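Local coordinates for probable transcriptional regulator PhnF (Escherichia coli, PDB 2FA1), which is probably a DNA-binding transcriptional regulator of the GntR/HutC family, encoded in the alkylphosphonate uptake and C-P lyase operon and seen here as its C-terminal effector-binding domain, at residues Asn12-Gln16 with Ala97-Ser101; Ser18-Lys24 with Phe81-Leu86; Lys24-Leu29 with Trp75-Gln79; Val48-Thr53 with Leu64-Phe69; Gly59-Cys63 with Leu148-Ile154. All coordinates share one frame. Where two conformers were deposited one is given. Residue numbers count along the deposited sequence, not the author numbering.

Interaction 1 of 5, residues Asn12-Gln16 with Ala97-Ser101; sequences NLLDQ and ALRRS
The Arg100 head fills the mouth of a loop, its edge taking both a main-chain carbonyl and a side-chain amide. Asn12-Asp15 form a type I turn, closed by Asp15 N to Asn12 O (3.1 Å); Asn12 OD1 accepts from Leu14 N at 2.7 Å, an Asx turn, which suits the short asparagine amide. Residues 97-100 are extended, and the backbones stay apart, Gln16 and Leu98 being nearest at 7.6 Å between CA atoms, so long side chains must span the gap. Arg100, chi1 t, points toward the loop: its NH2 donates to Leu13 O (3.0 Å) and its NE to Gln16 OE1 (2.9 Å), which also accepts from Arg100 NH2 at 3.0 Å. Gln16, folded back with chi1 and chi2 both m, gives NE2 to Leu98 O at 3.0 Å, and Asn133 of strand 125-135 takes a second bond from NE2; glutamine thus serves as acceptor and donor at once. The contact ties the loop behind strand 9-12 to the start of strand 98-109, outermost in the sheet within this chain, where Ser101 hydrogen-bonds by its backbone to the second subunit; helix 86-94 lies against Leu98, and His160 of that subunit packs on Leu14 and Arg100.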
# COMPACT_ATOMS: atom_id res chain seq x y z
N ASN A 12 7.15 -7.28 -2.39
CA ASN A 12 6.33 -6.94 -3.53
C ASN A 12 4.82 -7.05 -3.24
O ASN A 12 4.27 -8.09 -2.83
CB ASN A 12 6.83 -7.75 -4.75
CG ASN A 12 6.04 -7.52 -6.03
OD1 ASN A 12 4.91 -7.03 -6.07
ND2 ASN A 12 6.68 -7.90 -7.15
N LEU A 13 4.13 -5.95 -3.41
CA LEU A 13 2.71 -5.86 -3.06
C LEU A 13 1.95 -6.85 -3.91
O LEU A 13 0.96 -7.41 -3.48
CB LEU A 13 2.20 -4.40 -3.25
CG LEU A 13 0.74 -4.14 -2.86
CD1 LEU A 13 0.57 -4.31 -1.34
CD2 LEU A 13 0.33 -2.78 -3.28
N LEU A 14 2.41 -7.11 -5.12
CA LEU A 14 1.67 -8.01 -6.01
C LEU A 14 2.07 -9.48 -5.89
O LEU A 14 1.38 -10.32 -6.49
CB LEU A 14 1.72 -7.52 -7.47
CG LEU A 14 1.32 -6.06 -7.68
CD1 LEU A 14 2.00 -5.53 -8.96
CD2 LEU A 14 -0.23 -5.93 -7.68
N ASP A 15 3.12 -9.78 -5.11
CA ASP A 15 3.46 -11.17 -4.72
C ASP A 15 2.25 -11.76 -4.04
O ASP A 15 1.68 -11.14 -3.15
CB ASP A 15 4.67 -11.29 -3.80
CG ASP A 15 6.01 -11.31 -4.55
OD1 ASP A 15 7.03 -10.90 -3.95
OD2 ASP A 15 6.06 -11.75 -5.72
N GLN A 16 1.86 -12.96 -4.49
CA GLN A 16 0.70 -13.71 -4.02
C GLN A 16 1.05 -14.61 -2.83
O GLN A 16 2.13 -15.21 -2.79
CB GLN A 16 0.15 -14.57 -5.16
CG GLN A 16 -0.59 -13.84 -6.30
CD GLN A 16 -1.91 -13.20 -5.85
OE1 GLN A 16 -1.92 -12.22 -5.06
NE2 GLN A 16 -3.02 -13.72 -6.35
N ALA A 97 -3.67 -21.30 -9.81
CA ALA A 97 -2.75 -20.12 -9.61
C ALA A 97 -3.75 -19.00 -9.39
O ALA A 97 -4.63 -18.72 -10.20
CB ALA A 97 -1.80 -19.87 -10.80
N LEU A 98 -3.73 -18.49 -8.17
CA LEU A 98 -4.71 -17.50 -7.83
C LEU A 98 -4.30 -16.16 -8.40
O LEU A 98 -3.09 -15.84 -8.44
CB LEU A 98 -4.75 -17.38 -6.30
CG LEU A 98 -5.09 -18.70 -5.69
CD1 LEU A 98 -4.71 -18.73 -4.16
CD2 LEU A 98 -6.53 -18.86 -5.96
N ARG A 99 -5.27 -15.39 -8.86
CA ARG A 99 -5.03 -14.04 -9.34
C ARG A 99 -5.92 -13.06 -8.58
O ARG A 99 -7.09 -13.30 -8.30
CB ARG A 99 -5.31 -13.94 -10.84
CG ARG A 99 -4.30 -14.68 -11.68
CD ARG A 99 -3.01 -13.89 -11.85
NE ARG A 99 -1.83 -14.76 -11.84
CZ ARG A 99 -1.81 -16.04 -12.22
NH1 ARG A 99 -2.90 -16.63 -12.71
NH2 ARG A 99 -0.68 -16.71 -12.15
N ARG A 100 -5.31 -11.93 -8.29
CA ARG A 100 -5.84 -10.89 -7.42
C ARG A 100 -7.00 -10.10 -8.07
O ARG A 100 -6.89 -9.67 -9.23
CB ARG A 100 -4.67 -10.00 -7.12
CG ARG A 100 -4.90 -8.82 -6.22
CD ARG A 100 -4.57 -9.07 -4.78
NE ARG A 100 -3.24 -9.65 -4.63
CZ ARG A 100 -2.17 -8.96 -4.29
NH1 ARG A 100 -2.31 -7.69 -3.97
NH2 ARG A 100 -0.95 -9.55 -4.21
N SER A 101 -8.09 -9.90 -7.38
CA SER A 101 -9.06 -8.97 -7.92
C SER A 101 -9.00 -7.62 -7.25
O SER A 101 -9.15 -6.57 -7.91
CB SER A 101 -10.50 -9.46 -7.89
OG SER A 101 -11.02 -9.59 -6.60

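Interaction 2 of 5, residues Ser18-Lys24 with Phe81-Leu86; sequences SHPTSEK and FDSGSL
Phe81 (chi1 t) sets its ring atom CD2 3.8 Å from Lys24 CB; Phe81 O takes a weak hydrogen bond from Lys24 NZ at 2.8 Å, the ammonium's stronger partner being Ser27 OG. Asp82 O accepts from Lys24 N at 3.1 Å, and a water oxygen lies 3.1 Å from Asp82 OD1 and an unusually short 2.4 Å from Glu23 OE1. Ser83, fully extended, pairs with Glu23 in a single beta bridge, CA to CA 4.4 Å. This adds the loop before helix 86-94 briefly to the start of strand 23-31, an outermost strand of the UTRA domain's antiparallel sheet. Gly84 N then donates to Ser22 O at 2.8 Å, and Gly84 CA meets Pro20 O at 3.2 Å in a CA-H...O contact. The phi/psi of Gly84, 109/-166, would jam a CB against the preceding carbonyl, so glycine suits the place. The type I turn His19-Ser22 brings Ser22 OG to donate to Gly84 O at 2.7 Å. Ser85 is the N-cap residue of helix 86-94, its OG bonded to Asp88 N. Leu86 N donates to Ser18 OG at 2.9 Å, a small hydroxyl meeting a helix-start amide that has no intrahelical carbonyl to bind.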
# COMPACT_ATOMS: atom_id res chain seq x y z
N SER A 18 2.19 -16.07 0.64
CA SER A 18 3.05 -15.93 1.83
C SER A 18 4.52 -15.99 1.39
O SER A 18 4.78 -16.44 0.31
CB SER A 18 2.73 -17.06 2.86
OG SER A 18 3.14 -18.37 2.40
N HIS A 19 5.49 -15.51 2.20
CA HIS A 19 6.95 -15.55 1.80
C HIS A 19 7.53 -16.99 1.71
O HIS A 19 7.13 -17.84 2.48
CB HIS A 19 7.73 -14.81 2.90
CG HIS A 19 9.16 -14.54 2.56
ND1 HIS A 19 10.19 -15.34 3.01
CD2 HIS A 19 9.73 -13.56 1.84
CE1 HIS A 19 11.33 -14.86 2.58
NE2 HIS A 19 11.08 -13.80 1.84
N PRO A 20 8.56 -17.29 0.85
CA PRO A 20 9.15 -18.65 0.80
C PRO A 20 9.73 -19.23 2.09
O PRO A 20 9.90 -20.45 2.17
CB PRO A 20 10.23 -18.56 -0.33
CG PRO A 20 9.82 -17.37 -1.09
CD PRO A 20 9.11 -16.41 -0.19
N THR A 21 9.96 -18.39 3.11
CA THR A 21 10.34 -18.85 4.44
C THR A 21 9.18 -18.77 5.45
O THR A 21 9.42 -18.97 6.64
CB THR A 21 11.42 -17.92 5.08
OG1 THR A 21 10.85 -16.60 5.26
CG2 THR A 21 12.60 -17.90 4.23
N SER A 22 7.97 -18.53 4.98
CA SER A 22 6.82 -18.44 5.93
C SER A 22 6.55 -19.81 6.51
O SER A 22 6.83 -20.84 5.85
CB SER A 22 5.58 -17.85 5.33
OG SER A 22 4.92 -18.80 4.55
N GLU A 23 6.13 -19.81 7.77
CA GLU A 23 5.73 -21.07 8.45
C GLU A 23 4.25 -21.10 8.68
O GLU A 23 3.65 -20.08 9.00
CB GLU A 23 6.39 -21.13 9.79
CG GLU A 23 7.88 -21.24 9.71
CD GLU A 23 8.34 -22.64 9.35
OE1 GLU A 23 7.58 -23.63 9.48
OE2 GLU A 23 9.52 -22.71 8.96
N LYS A 24 3.66 -22.28 8.60
CA LYS A 24 2.23 -22.45 9.01
C LYS A 24 2.13 -22.42 10.49
O LYS A 24 2.79 -23.25 11.19
CB LYS A 24 1.68 -23.79 8.45
CG LYS A 24 0.16 -23.84 8.72
CD LYS A 24 -0.48 -25.14 8.09
CE LYS A 24 -0.02 -26.44 8.79
NZ LYS A 24 -0.80 -27.61 8.21
N PHE A 81 -0.12 -28.33 4.04
CA PHE A 81 0.92 -27.25 3.91
C PHE A 81 1.72 -27.15 5.20
O PHE A 81 1.16 -27.22 6.26
CB PHE A 81 0.23 -25.92 3.57
CG PHE A 81 1.17 -24.74 3.61
CD1 PHE A 81 2.09 -24.57 2.58
CD2 PHE A 81 1.14 -23.88 4.69
CE1 PHE A 81 3.00 -23.46 2.60
CE2 PHE A 81 2.04 -22.77 4.72
CZ PHE A 81 2.93 -22.60 3.67
N ASP A 82 3.05 -26.98 5.08
CA ASP A 82 3.92 -26.94 6.24
C ASP A 82 4.66 -25.61 6.33
O ASP A 82 4.59 -24.91 7.36
CB ASP A 82 4.90 -28.11 6.06
CG ASP A 82 5.79 -28.35 7.24
OD1 ASP A 82 5.61 -27.72 8.33
OD2 ASP A 82 6.69 -29.23 7.07
N SER A 83 5.35 -25.23 5.24
CA SER A 83 6.11 -23.99 5.19
C SER A 83 6.40 -23.65 3.78
O SER A 83 6.33 -24.52 2.86
CB SER A 83 7.42 -24.15 6.00
OG SER A 83 8.30 -25.03 5.25
N GLY A 84 6.76 -22.39 3.55
CA GLY A 84 7.11 -21.95 2.24
C GLY A 84 6.03 -21.04 1.69
O GLY A 84 5.21 -20.50 2.48
N SER A 85 6.08 -20.81 0.39
CA SER A 85 5.13 -20.00 -0.23
C SER A 85 3.83 -20.83 -0.29
O SER A 85 3.79 -21.84 -1.02
CB SER A 85 5.52 -19.66 -1.66
OG SER A 85 4.47 -18.94 -2.29
N LEU A 86 2.77 -20.36 0.37
CA LEU A 86 1.45 -21.10 0.30
C LEU A 86 0.88 -21.07 -1.13
O LEU A 86 0.31 -22.10 -1.60
CB LEU A 86 0.43 -20.45 1.27
CG LEU A 86 -0.97 -21.07 1.23
CD1 LEU A 86 -0.94 -22.55 1.52
CD2 LEU A 86 -1.83 -20.36 2.33
O HOH W 1 7.95 -26.03 9.37

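Interaction 3 of 5, residues Lys24-Leu29 with Trp75-Gln79; sequences KLLSVL and WPTLQ
Apolar contact dominates at the Leu29 end of the segment. Trp75, chi1 t, points toward the 24-29 strand and offers an indole face to Leu29, whose CD1 sits 3.8 Å from the centroid of the five-membered ring, 14° off its normal: a CH-pi contact in which the branched leucine presents a methyl C-H to the electron-rich indole. The far rim of the indole reaches the backbone, Trp75 CH2 lying 3.5 Å from Ser27 O, near the ring plane, and 3.8 Å from Val28 CA. Polar contact lies at the other end. Ser27 (chi1 p) accepts from Lys24 NZ on OG at 2.7 Å, and a water bridges Ser27 OG (2.7 Å) to Gln79 O (3.3 Å, weak). In the backbone, a classic beta bulge at Leu25 and Leu26, both facing Arg52, interrupts the strand between Lys24 and Ser27. The small serine is consistent with the close approach of 5.7 Å between the CA atoms of Ser27 and Gln79, against 8.3 Å for Leu29 and Trp75. The whole is a short helix, 75-78, packed by its tryptophan against the outermost strand 23-31 of the UTRA antiparallel sheet.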
# COMPACT_ATOMS: atom_id res chain seq x y z
N LYS A 24 3.66 -22.28 8.60
CA LYS A 24 2.23 -22.45 9.01
C LYS A 24 2.13 -22.42 10.49
O LYS A 24 2.79 -23.25 11.19
CB LYS A 24 1.68 -23.79 8.45
CG LYS A 24 0.16 -23.84 8.72
CD LYS A 24 -0.48 -25.14 8.09
CE LYS A 24 -0.02 -26.44 8.79
NZ LYS A 24 -0.80 -27.61 8.21
N LEU A 25 1.20 -21.62 10.98
CA LEU A 25 0.83 -21.59 12.39
C LEU A 25 -0.41 -22.42 12.63
O LEU A 25 -0.50 -23.07 13.65
CB LEU A 25 0.50 -20.15 12.81
CG LEU A 25 1.77 -19.36 13.35
CD1 LEU A 25 3.01 -19.57 12.70
CD2 LEU A 25 1.32 -17.90 13.68
N LEU A 26 -1.33 -22.48 11.68
CA LEU A 26 -2.52 -23.29 11.92
C LEU A 26 -3.19 -23.53 10.59
O LEU A 26 -3.12 -22.69 9.73
CB LEU A 26 -3.46 -22.50 12.82
CG LEU A 26 -4.51 -23.02 13.86
CD1 LEU A 26 -5.91 -22.69 13.39
CD2 LEU A 26 -4.39 -24.40 14.53
N SER A 27 -3.81 -24.72 10.45
CA SER A 27 -4.71 -25.02 9.28
C SER A 27 -5.92 -25.71 9.91
O SER A 27 -5.73 -26.77 10.61
CB SER A 27 -4.06 -25.92 8.20
OG SER A 27 -3.40 -27.01 8.82
N VAL A 28 -7.09 -25.06 9.81
CA VAL A 28 -8.29 -25.61 10.45
C VAL A 28 -9.50 -25.35 9.61
O VAL A 28 -9.48 -24.46 8.78
CB VAL A 28 -8.50 -24.96 11.87
CG1 VAL A 28 -7.42 -25.46 12.85
CG2 VAL A 28 -8.71 -23.47 11.87
N LEU A 29 -10.57 -26.13 9.81
CA LEU A 29 -11.85 -25.69 9.29
C LEU A 29 -12.56 -24.88 10.36
O LEU A 29 -12.56 -25.27 11.55
CB LEU A 29 -12.66 -26.92 8.89
CG LEU A 29 -12.05 -27.77 7.75
CD1 LEU A 29 -12.51 -29.26 7.77
CD2 LEU A 29 -12.43 -27.17 6.46
N TRP A 75 -9.36 -28.99 1.20
CA TRP A 75 -8.83 -29.40 2.47
C TRP A 75 -7.74 -30.51 2.43
O TRP A 75 -6.79 -30.42 3.21
CB TRP A 75 -10.04 -29.68 3.40
CG TRP A 75 -9.70 -30.08 4.78
CD1 TRP A 75 -10.11 -31.22 5.42
CD2 TRP A 75 -8.91 -29.33 5.74
NE1 TRP A 75 -9.61 -31.26 6.73
CE2 TRP A 75 -8.88 -30.10 6.94
CE3 TRP A 75 -8.21 -28.10 5.67
CZ2 TRP A 75 -8.19 -29.65 8.09
CZ3 TRP A 75 -7.51 -27.63 6.82
CH2 TRP A 75 -7.50 -28.42 8.02
N PRO A 76 -7.90 -31.58 1.59
CA PRO A 76 -6.83 -32.58 1.50
C PRO A 76 -5.44 -31.94 1.18
O PRO A 76 -4.41 -32.34 1.74
CB PRO A 76 -7.33 -33.50 0.33
CG PRO A 76 -8.84 -33.44 0.56
CD PRO A 76 -9.05 -31.97 0.72
N THR A 77 -5.49 -30.86 0.37
CA THR A 77 -4.25 -30.21 0.00
C THR A 77 -3.77 -29.29 1.08
O THR A 77 -2.63 -29.36 1.53
CB THR A 77 -4.45 -29.46 -1.31
OG1 THR A 77 -4.70 -30.41 -2.35
CG2 THR A 77 -3.15 -28.56 -1.68
N LEU A 78 -4.64 -28.36 1.48
CA LEU A 78 -4.20 -27.28 2.39
C LEU A 78 -3.79 -27.77 3.79
O LEU A 78 -2.93 -27.16 4.49
CB LEU A 78 -5.26 -26.18 2.43
CG LEU A 78 -5.40 -25.42 1.14
CD1 LEU A 78 -6.57 -24.45 1.27
CD2 LEU A 78 -4.07 -24.69 0.64
N GLN A 79 -4.49 -28.81 4.30
CA GLN A 79 -4.08 -29.32 5.61
C GLN A 79 -2.65 -29.84 5.62
O GLN A 79 -2.06 -29.86 6.67
CB GLN A 79 -5.03 -30.41 6.08
CG GLN A 79 -4.79 -31.75 5.39
CD GLN A 79 -5.94 -32.76 5.71
OE1 GLN A 79 -7.07 -32.69 5.17
NE2 GLN A 79 -5.59 -33.76 6.52
O HOH W 2 -3.95 -29.55 9.41

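Interaction 4 of 5, residues Val48-Thr53 with Leu64-Phe69; sequences VIHLRT and LIDHYF
Strands 48-53 and 64-69 run antiparallel at 161°, their axes approaching to 4.6 Å, as the two arms of a beta hairpin, the second and third strands of the UTRA sheet. Ile49-Phe69, Leu51-His67 and Thr53-Ile65 are hydrogen-bonded pairs, each with two backbone bonds, from His67 N to Leu51 O at 2.7 Å up to Ile49 N to Phe69 O at 3.0 Å. His50-Tyr68 and Arg52-Asp66 are the non-hydrogen-bonded pairs, CA to CA 4.6 and 4.5 Å. The face bearing Ile49, Leu51, Thr53, Ile65, His67 and Phe69 is mainly apolar and buried, Ile49 CB meeting Phe69 CB at 4.1 Å. His67 gives ND1 to Glu143, and its NE2 is hydrogen-bonded to Thr53 OG1 at 3.3 Å. The other face is polar. His50 and Arg52, both chi1 t, converge on Asp66, a short acid able to serve both. The His50 ring lies near-parallel to that of Tyr68 (15°, centroids 4.7 Å apart) but slid so far that they barely overlap, and a water joins Tyr68 OH to Arg52 NH2. Both basic side chains meet at Asp66 OD1, which accepts from His50 NE2 at 2.8 Å and, in a salt bridge, from Arg52 NE at 2.8 Å.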
# COMPACT_ATOMS: atom_id res chain seq x y z
N VAL A 48 -15.09 -22.41 6.49
CA VAL A 48 -14.08 -22.06 5.47
C VAL A 48 -12.79 -22.76 5.99
O VAL A 48 -12.75 -23.27 7.09
CB VAL A 48 -13.85 -20.50 5.46
CG1 VAL A 48 -15.15 -19.71 4.89
CG2 VAL A 48 -13.38 -19.94 6.84
N ILE A 49 -11.75 -22.83 5.12
CA ILE A 49 -10.46 -23.37 5.53
C ILE A 49 -9.70 -22.11 5.95
O ILE A 49 -9.59 -21.18 5.18
CB ILE A 49 -9.77 -24.05 4.34
CG1 ILE A 49 -10.55 -25.33 3.92
CG2 ILE A 49 -8.31 -24.39 4.73
CD1 ILE A 49 -10.03 -25.85 2.51
N HIS A 50 -9.18 -22.13 7.17
CA HIS A 50 -8.36 -21.00 7.64
C HIS A 50 -6.95 -21.53 7.85
O HIS A 50 -6.74 -22.47 8.63
CB HIS A 50 -8.95 -20.63 9.00
CG HIS A 50 -8.16 -19.57 9.69
ND1 HIS A 50 -8.19 -19.41 11.06
CD2 HIS A 50 -7.32 -18.62 9.21
CE1 HIS A 50 -7.39 -18.40 11.39
NE2 HIS A 50 -6.93 -17.86 10.28
N LEU A 51 -6.00 -20.87 7.14
CA LEU A 51 -4.55 -21.14 7.34
C LEU A 51 -3.97 -19.85 7.87
O LEU A 51 -4.25 -18.79 7.30
CB LEU A 51 -3.90 -21.41 5.99
CG LEU A 51 -3.63 -22.90 5.87
CD1 LEU A 51 -5.03 -23.54 5.68
CD2 LEU A 51 -2.77 -23.24 4.70
N ARG A 52 -3.08 -19.96 8.88
CA ARG A 52 -2.38 -18.75 9.31
C ARG A 52 -0.90 -18.98 9.10
O ARG A 52 -0.36 -20.08 9.44
CB ARG A 52 -2.71 -18.53 10.77
CG ARG A 52 -1.87 -17.29 11.37
CD ARG A 52 -2.22 -17.21 12.85
NE ARG A 52 -3.64 -16.76 12.97
CZ ARG A 52 -4.49 -17.08 13.96
NH1 ARG A 52 -4.17 -17.90 14.99
NH2 ARG A 52 -5.75 -16.59 13.90
N THR A 53 -0.19 -18.00 8.55
CA THR A 53 1.28 -18.17 8.33
C THR A 53 1.97 -17.01 9.00
O THR A 53 1.39 -15.95 9.27
CB THR A 53 1.64 -18.15 6.83
OG1 THR A 53 1.20 -16.91 6.20
CG2 THR A 53 0.88 -19.35 6.01
N LEU A 64 2.34 -11.54 9.60
CA LEU A 64 1.41 -12.60 9.93
C LEU A 64 0.31 -12.52 8.85
O LEU A 64 -0.11 -11.43 8.56
CB LEU A 64 0.72 -12.18 11.22
CG LEU A 64 -0.45 -13.07 11.63
CD1 LEU A 64 0.26 -14.34 12.18
CD2 LEU A 64 -1.29 -12.33 12.72
N ILE A 65 -0.12 -13.65 8.28
CA ILE A 65 -1.24 -13.59 7.28
C ILE A 65 -2.26 -14.66 7.67
O ILE A 65 -1.89 -15.81 7.93
CB ILE A 65 -0.71 -13.90 5.89
CG1 ILE A 65 0.51 -13.01 5.53
CG2 ILE A 65 -1.81 -13.71 4.78
CD1 ILE A 65 1.12 -13.24 4.13
N ASP A 66 -3.54 -14.27 7.65
CA ASP A 66 -4.66 -15.18 7.81
C ASP A 66 -5.23 -15.40 6.44
O ASP A 66 -5.57 -14.41 5.80
CB ASP A 66 -5.66 -14.59 8.78
CG ASP A 66 -5.16 -14.75 10.23
OD1 ASP A 66 -5.04 -15.87 10.72
OD2 ASP A 66 -4.84 -13.73 10.85
N HIS A 67 -5.31 -16.63 5.99
CA HIS A 67 -5.80 -16.92 4.61
C HIS A 67 -7.12 -17.75 4.79
O HIS A 67 -7.13 -18.71 5.54
CB HIS A 67 -4.87 -17.90 3.96
CG HIS A 67 -3.47 -17.42 3.85
ND1 HIS A 67 -2.96 -16.83 2.72
CD2 HIS A 67 -2.45 -17.57 4.71
CE1 HIS A 67 -1.67 -16.55 2.93
NE2 HIS A 67 -1.34 -17.00 4.12
N TYR A 68 -8.19 -17.41 4.05
CA TYR A 68 -9.48 -18.05 4.35
C TYR A 68 -9.95 -18.50 2.93
O TYR A 68 -9.97 -17.66 1.95
CB TYR A 68 -10.48 -17.02 4.82
CG TYR A 68 -10.11 -16.42 6.16
CD1 TYR A 68 -10.35 -17.09 7.32
CD2 TYR A 68 -9.49 -15.15 6.20
CE1 TYR A 68 -10.00 -16.53 8.54
CE2 TYR A 68 -9.14 -14.57 7.48
CZ TYR A 68 -9.40 -15.29 8.61
OH TYR A 68 -9.03 -14.73 9.86
N PHE A 69 -10.15 -19.81 2.77
CA PHE A 69 -10.54 -20.35 1.46
C PHE A 69 -11.97 -20.84 1.51
O PHE A 69 -12.35 -21.48 2.46
CB PHE A 69 -9.65 -21.55 1.09
CG PHE A 69 -8.21 -21.20 0.94
CD1 PHE A 69 -7.73 -20.93 -0.36
CD2 PHE A 69 -7.37 -21.10 2.04
CE1 PHE A 69 -6.36 -20.59 -0.53
CE2 PHE A 69 -6.01 -20.78 1.88
CZ PHE A 69 -5.51 -20.49 0.64
O HOH W 3 -7.72 -15.00 12.78

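Interaction 5 of 5, residues Gly59-Cys63 with Leu148-Ile154; sequences GVALC and LTRADMI
Leu62 lies at the apolar centre: its CD2 meets Met153 CE at 4.1 Å and its CB meets Ile154 CD1 at 4.1 Å. Leu62 takes chi1 m and chi2 t, Met153 is m throughout, a flexible thioether well able to follow the leucine, and Ile154 CD1 also touches Cys63 CB at 4.2 Å. Phe9 of strand 9-12 packs on Leu62, Met153 and Ile154. Beside this cluster Cys63 and Thr149 form an antiparallel non-hydrogen-bonded pair, CA to CA 4.3 Å, with Cys63 SG in very close contact with Thr149 CG2, at 3.3 Å. The strands 60-63 and 148-150 diverge, 127° between their directions with axes 4.9 Å apart at closest, and one backbone hydrogen bond, Arg150 N to Leu62 O at 3.0 Å, joins them. Leu62 and Cys63 both face Arg55 in a classic beta bulge, Leu62 having a psi of -44°. Past Arg150 the chain turns, Met153 N and Ile154 N both bonding to Arg150 O at 3.1 Å. At the polar edge Arg150 CD lies 3.2 Å from Ala61 O, and a water links Ala61 O (2.7 Å) with Arg150 NH1 (2.9 Å). Arg150 forms a salt bridge with Asp152, NH2 to OD2 2.7 Å. Apolar packing and one backbone hydrogen bond thus join the start of strand 60-69 to the end of strand 143-150 and the chain beyond, while Asp152 balances the arginine's charge.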
# COMPACT_ATOMS: atom_id res chain seq x y z
N GLY A 59 13.99 -15.12 14.75
CA GLY A 59 13.03 -15.19 15.83
C GLY A 59 12.00 -14.07 15.91
O GLY A 59 11.05 -14.19 16.75
N VAL A 60 12.23 -12.94 15.19
CA VAL A 60 11.43 -11.73 15.34
C VAL A 60 10.31 -11.87 14.33
O VAL A 60 10.54 -12.00 13.15
CB VAL A 60 12.28 -10.45 15.06
CG1 VAL A 60 11.37 -9.22 15.06
CG2 VAL A 60 13.43 -10.31 16.14
N ALA A 61 9.08 -11.83 14.84
CA ALA A 61 7.91 -11.93 13.93
C ALA A 61 7.78 -10.66 13.08
O ALA A 61 7.73 -9.54 13.63
CB ALA A 61 6.59 -12.05 14.81
N LEU A 62 7.60 -10.85 11.79
CA LEU A 62 7.52 -9.70 10.89
C LEU A 62 6.18 -9.55 10.20
O LEU A 62 5.70 -8.45 10.00
CB LEU A 62 8.57 -9.87 9.80
CG LEU A 62 10.02 -9.75 10.26
CD1 LEU A 62 10.83 -9.47 9.04
CD2 LEU A 62 10.25 -8.75 11.31
N CYS A 63 5.66 -10.69 9.72
CA CYS A 63 4.49 -10.63 8.82
C CYS A 63 3.57 -11.81 9.15
O CYS A 63 3.98 -12.97 9.00
CB CYS A 63 4.95 -10.78 7.34
SG CYS A 63 3.39 -10.70 6.32
N LEU A 148 -0.76 -8.74 8.25
CA LEU A 148 -0.44 -7.66 9.22
C LEU A 148 1.08 -7.71 9.35
O LEU A 148 1.65 -8.77 9.61
CB LEU A 148 -1.05 -7.95 10.62
CG LEU A 148 -2.57 -8.03 10.63
CD1 LEU A 148 -2.85 -8.43 12.05
CD2 LEU A 148 -3.03 -6.68 10.33
N THR A 149 1.73 -6.59 8.97
CA THR A 149 3.17 -6.51 8.93
C THR A 149 3.69 -5.35 9.73
O THR A 149 3.24 -4.24 9.61
CB THR A 149 3.73 -6.22 7.54
OG1 THR A 149 3.03 -5.09 6.94
CG2 THR A 149 3.65 -7.39 6.59
N ARG A 150 4.74 -5.61 10.50
CA ARG A 150 5.31 -4.55 11.32
C ARG A 150 5.83 -3.45 10.38
O ARG A 150 6.70 -3.66 9.51
CB ARG A 150 6.56 -5.16 12.07
CG ARG A 150 6.13 -5.94 13.35
CD ARG A 150 7.46 -6.38 14.06
NE ARG A 150 8.26 -5.22 14.53
CZ ARG A 150 9.15 -5.31 15.53
NH1 ARG A 150 9.29 -6.40 16.28
NH2 ARG A 150 9.84 -4.20 15.91
N ALA A 151 5.25 -2.26 10.52
CA ALA A 151 5.63 -1.22 9.61
C ALA A 151 7.02 -0.67 9.88
O ALA A 151 7.59 0.00 9.00
CB ALA A 151 4.59 -0.11 9.69
N ASP A 152 7.58 -0.95 11.08
CA ASP A 152 8.96 -0.58 11.28
C ASP A 152 9.99 -1.47 10.57
O ASP A 152 11.20 -1.13 10.61
CB ASP A 152 9.28 -0.40 12.77
CG ASP A 152 9.15 -1.67 13.58
OD1 ASP A 152 8.54 -2.61 13.09
OD2 ASP A 152 9.60 -1.73 14.77
N MET A 153 9.57 -2.54 9.89
CA MET A 153 10.47 -3.53 9.32
C MET A 153 10.19 -3.88 7.84
O MET A 153 11.01 -4.45 7.10
CB MET A 153 10.41 -4.80 10.19
CG MET A 153 10.90 -4.58 11.60
SD MET A 153 12.70 -4.41 11.64
CE MET A 153 13.04 -5.82 10.66
N ILE A 154 9.00 -3.56 7.38
CA ILE A 154 8.68 -3.90 5.96
C ILE A 154 7.99 -2.77 5.24
O ILE A 154 7.08 -2.16 5.84
CB ILE A 154 7.81 -5.18 5.89
CG1 ILE A 154 8.58 -6.48 6.18
CG2 ILE A 154 7.22 -5.35 4.46
CD1 ILE A 154 7.65 -7.68 6.51
O HOH W 4 7.82 -8.94 16.27

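In the fold
Interactions 2 to 5 step across one antiparallel sheet of the UTRA domain: 2 and 3 lie along its outermost strand 23-31 and share Lys24, 4 pairs the next two strands, 47-57 and 60-69, and 5 passes from 60-69 to 143-150. Interaction 1 reaches the other outermost strand within this chain, 98-109. Interactions 3 and 4 are closest, centres 8 Å apart, joined by probable backbone hydrogen bonds such as Val28 O to His50 N; 3 and 5 are farthest, at 23 Å. Along the chain, 4 falls within the span of 3, 3 within 2 and 2 within 1, whereas 5 crosses all four. Early and late parts of the chain are thus woven into a single effector-binding domain.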